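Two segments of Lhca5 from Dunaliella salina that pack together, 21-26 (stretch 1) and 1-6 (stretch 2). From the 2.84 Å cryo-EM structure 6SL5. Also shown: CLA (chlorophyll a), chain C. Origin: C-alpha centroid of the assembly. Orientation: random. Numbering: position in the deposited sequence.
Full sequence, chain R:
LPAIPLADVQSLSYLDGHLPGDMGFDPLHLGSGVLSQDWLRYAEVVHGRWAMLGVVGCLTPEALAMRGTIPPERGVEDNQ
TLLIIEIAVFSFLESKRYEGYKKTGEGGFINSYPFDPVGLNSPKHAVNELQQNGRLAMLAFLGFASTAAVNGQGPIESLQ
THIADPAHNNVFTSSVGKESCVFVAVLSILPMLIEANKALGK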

# COMPACT_ATOMS: atom_id res chain seq x y z
N GLY R 21 62.27 -21.40 -29.65
CA GLY R 21 62.58 -20.45 -28.60
C GLY R 21 61.65 -20.53 -27.41
O GLY R 21 61.14 -19.51 -26.95
N ASP R 22 61.43 -21.74 -26.90
CA ASP R 22 60.55 -21.97 -25.76
C ASP R 22 61.33 -21.85 -24.48
O ASP R 22 62.02 -22.79 -24.08
CB ASP R 22 59.91 -23.36 -25.83
CG ASP R 22 58.75 -23.55 -24.85
OD1 ASP R 22 58.66 -22.86 -23.82
OD2 ASP R 22 57.85 -24.35 -25.12
N MET R 23 61.31 -20.66 -23.88
CA MET R 23 62.06 -20.43 -22.61
C MET R 23 61.21 -20.93 -21.44
O MET R 23 61.72 -20.93 -20.31
CB MET R 23 62.39 -18.95 -22.42
CG MET R 23 63.54 -18.48 -23.29
SD MET R 23 65.07 -19.39 -22.96
CE MET R 23 66.13 -18.74 -24.24
N GLY R 24 59.98 -21.37 -21.72
CA GLY R 24 59.06 -21.88 -20.68
C GLY R 24 58.25 -20.76 -20.04
O GLY R 24 57.44 -21.06 -19.14
N PHE R 25 58.45 -19.52 -20.50
CA PHE R 25 57.70 -18.36 -19.96
C PHE R 25 56.60 -17.97 -20.94
O PHE R 25 56.92 -17.58 -22.08
CB PHE R 25 58.61 -17.15 -19.73
CG PHE R 25 57.87 -15.86 -19.49
CD1 PHE R 25 57.41 -15.10 -20.55
CD2 PHE R 25 57.61 -15.42 -18.20
CE1 PHE R 25 56.72 -13.92 -20.33
CE2 PHE R 25 56.91 -14.24 -17.98
CZ PHE R 25 56.47 -13.49 -19.05
N ASP R 26 55.34 -18.06 -20.49
CA ASP R 26 54.17 -17.70 -21.34
C ASP R 26 52.93 -17.47 -20.47
O ASP R 26 51.88 -18.07 -20.77
CB ASP R 26 53.93 -18.70 -22.47
CG ASP R 26 54.25 -18.14 -23.85
OD1 ASP R 26 54.59 -16.95 -23.93
OD2 ASP R 26 54.15 -18.91 -24.83
MG CLA C . 57.75 -13.32 -27.05
CHA CLA C . 57.16 -16.63 -26.21
CHB CLA C . 55.21 -13.43 -29.35
CHC CLA C . 58.38 -10.16 -27.71
CHD CLA C . 60.40 -13.29 -24.67
NA CLA C . 56.32 -14.86 -27.72
C1A CLA C . 56.23 -16.12 -27.27
C2A CLA C . 55.16 -16.91 -27.98
C3A CLA C . 54.61 -15.88 -28.95
C4A CLA C . 55.40 -14.64 -28.68
CMA CLA C . 54.38 -16.38 -30.35
CAA CLA C . 53.95 -17.23 -27.13
CBA CLA C . 53.30 -15.93 -26.66
CGA CLA C . 51.86 -16.19 -26.28
O1A CLA C . 51.60 -17.13 -25.55
O2A CLA C . 50.92 -15.39 -26.74
NB CLA C . 56.91 -11.99 -28.34
C1B CLA C . 55.88 -12.20 -29.21
C2B CLA C . 55.62 -10.98 -29.94
C3B CLA C . 56.52 -10.07 -29.47
C4B CLA C . 57.34 -10.73 -28.45
CMB CLA C . 54.57 -10.77 -31.00
CAB CLA C . 56.66 -8.66 -29.89
CBB CLA C . 55.65 -8.06 -30.84
NC CLA C . 59.15 -11.95 -26.29
C1C CLA C . 59.24 -10.70 -26.72
C2C CLA C . 60.33 -9.94 -26.06
C3C CLA C . 60.89 -10.84 -25.19
C4C CLA C . 60.15 -12.09 -25.35
CMC CLA C . 60.72 -8.51 -26.29
CAC CLA C . 62.05 -10.60 -24.26
CBC CLA C . 61.54 -10.46 -22.84
ND CLA C . 58.62 -14.54 -25.75
C1D CLA C . 59.65 -14.47 -24.86
C2D CLA C . 59.86 -15.74 -24.16
C3D CLA C . 58.88 -16.57 -24.70
C4D CLA C . 58.15 -15.85 -25.64
CMD CLA C . 60.83 -16.21 -23.11
CAD CLA C . 58.36 -17.92 -24.62
OBD CLA C . 58.57 -18.71 -23.72
CBD CLA C . 57.24 -18.02 -25.62
CGD CLA C . 57.60 -18.99 -26.71
O1D CLA C . 58.57 -18.79 -27.41
O2D CLA C . 56.85 -20.07 -26.92
CED CLA C . 57.52 -21.32 -26.80
C1 CLA C . 51.24 -14.31 -27.68
C2 CLA C . 52.04 -13.10 -27.26
C3 CLA C . 51.68 -11.87 -27.66
C4 CLA C . 50.47 -11.66 -28.53
C5 CLA C . 52.45 -10.63 -27.28
C6 CLA C . 51.99 -10.14 -25.91
C7 CLA C . 50.93 -9.06 -26.03
C8 CLA C . 51.48 -7.69 -25.62
C9 CLA C . 52.96 -7.58 -25.97
C10 CLA C . 51.26 -7.47 -24.13
C11 CLA C . 51.23 -5.98 -23.80
C12 CLA C . 52.57 -5.51 -23.25
C13 CLA C . 53.03 -6.41 -22.11
C14 CLA C . 52.29 -6.08 -20.82
C15 CLA C . 54.54 -6.27 -21.93
C16 CLA C . 54.97 -4.81 -22.02
C17 CLA C . 56.31 -4.68 -22.73
C18 CLA C . 57.27 -3.77 -21.97
C19 CLA C . 58.68 -4.34 -21.96
C20 CLA C . 57.25 -2.36 -22.54
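Stretch 2 (1-6) LPAIPL

Stretch 2 is an irregular chain without helix or strand and lies along the equally irregular stretch 1. The two run in the same direction: CA of Leu 1 is 5.0 Å from CA of Asp 22, CA of Ile 4 is 5.1 Å from CA of Gly 24, and CA of Pro 5 is 6.1 Å from CA of Phe 25. Together they bury 331 Å².

Leu 1 covers the most surface. N of Leu 1 donates a hydrogen bond of 2.8 Å to O of Asp 22. Its side chain has chi1 t and chi2 p, which brings CD1 of Leu 1 to 3.6 Å from CA of Gly 24 and 3.2 Å from OD1 of Asp 22. OD1 of Asp 22 also accepts a hydrogen bond of 2.9 Å from N of Gly 24. This bond links Asp 22 to Gly 24 within stretch 1, and CD1 of Leu 1 lies near both residues.

Pro 5 is the second anchor. Its CB points toward stretch 1, and CG of Pro 5 lies 3.4 Å from CB of Phe 25. CD of Pro 5 is 3.2 Å from O of Met 23; with no hydrogen on its N, the proline cannot donate to that oxygen.

Between these anchors, CA of Ile 4 makes a CA-H...O contact of 3.2 Å with O of Met 23. Ile 4 has a positive phi of 78°. Pro 2 and Leu 6 make no contact with stretch 1.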

# COMPACT_ATOMS: atom_id res chain seq x y z
N LEU R 1 62.93 -25.41 -24.09
CA LEU R 1 62.23 -25.70 -22.83
C LEU R 1 62.97 -26.21 -21.54
O LEU R 1 62.44 -26.03 -20.45
CB LEU R 1 61.09 -26.69 -23.15
CG LEU R 1 59.91 -26.69 -22.17
CD1 LEU R 1 59.52 -25.27 -21.93
CD2 LEU R 1 58.73 -27.47 -22.59
N PRO R 2 64.18 -26.82 -21.59
CA PRO R 2 64.73 -27.27 -20.30
C PRO R 2 65.32 -26.16 -19.44
O PRO R 2 65.34 -26.28 -18.21
CB PRO R 2 65.80 -28.28 -20.71
CG PRO R 2 65.68 -28.42 -22.20
CD PRO R 2 65.15 -27.14 -22.65
N ALA R 3 65.79 -25.10 -20.11
CA ALA R 3 66.44 -23.93 -19.46
C ALA R 3 65.55 -23.34 -18.36
O ALA R 3 66.03 -23.31 -17.20
CB ALA R 3 66.79 -22.89 -20.50
N ILE R 4 64.37 -22.82 -18.72
CA ILE R 4 63.32 -22.21 -17.83
C ILE R 4 63.68 -20.77 -17.39
O ILE R 4 64.86 -20.49 -17.11
CB ILE R 4 62.87 -23.15 -16.69
CG1 ILE R 4 62.62 -24.58 -17.20
CG2 ILE R 4 61.64 -22.62 -15.98
CD1 ILE R 4 61.51 -24.67 -18.23
N PRO R 5 62.70 -19.85 -17.24
CA PRO R 5 62.96 -18.44 -16.89
C PRO R 5 63.57 -18.25 -15.50
O PRO R 5 64.75 -17.98 -15.41
CB PRO R 5 61.58 -17.76 -16.92
CG PRO R 5 60.66 -18.77 -17.56
CD PRO R 5 61.26 -20.12 -17.24
N LEU R 6 62.76 -18.38 -14.44
CA LEU R 6 63.31 -18.17 -13.07
C LEU R 6 63.52 -19.53 -12.39
O LEU R 6 62.53 -20.27 -12.24
CB LEU R 6 62.33 -17.29 -12.28
CG LEU R 6 60.98 -17.91 -11.96
CD1 LEU R 6 61.03 -18.68 -10.65
CD2 LEU R 6 59.90 -16.84 -11.90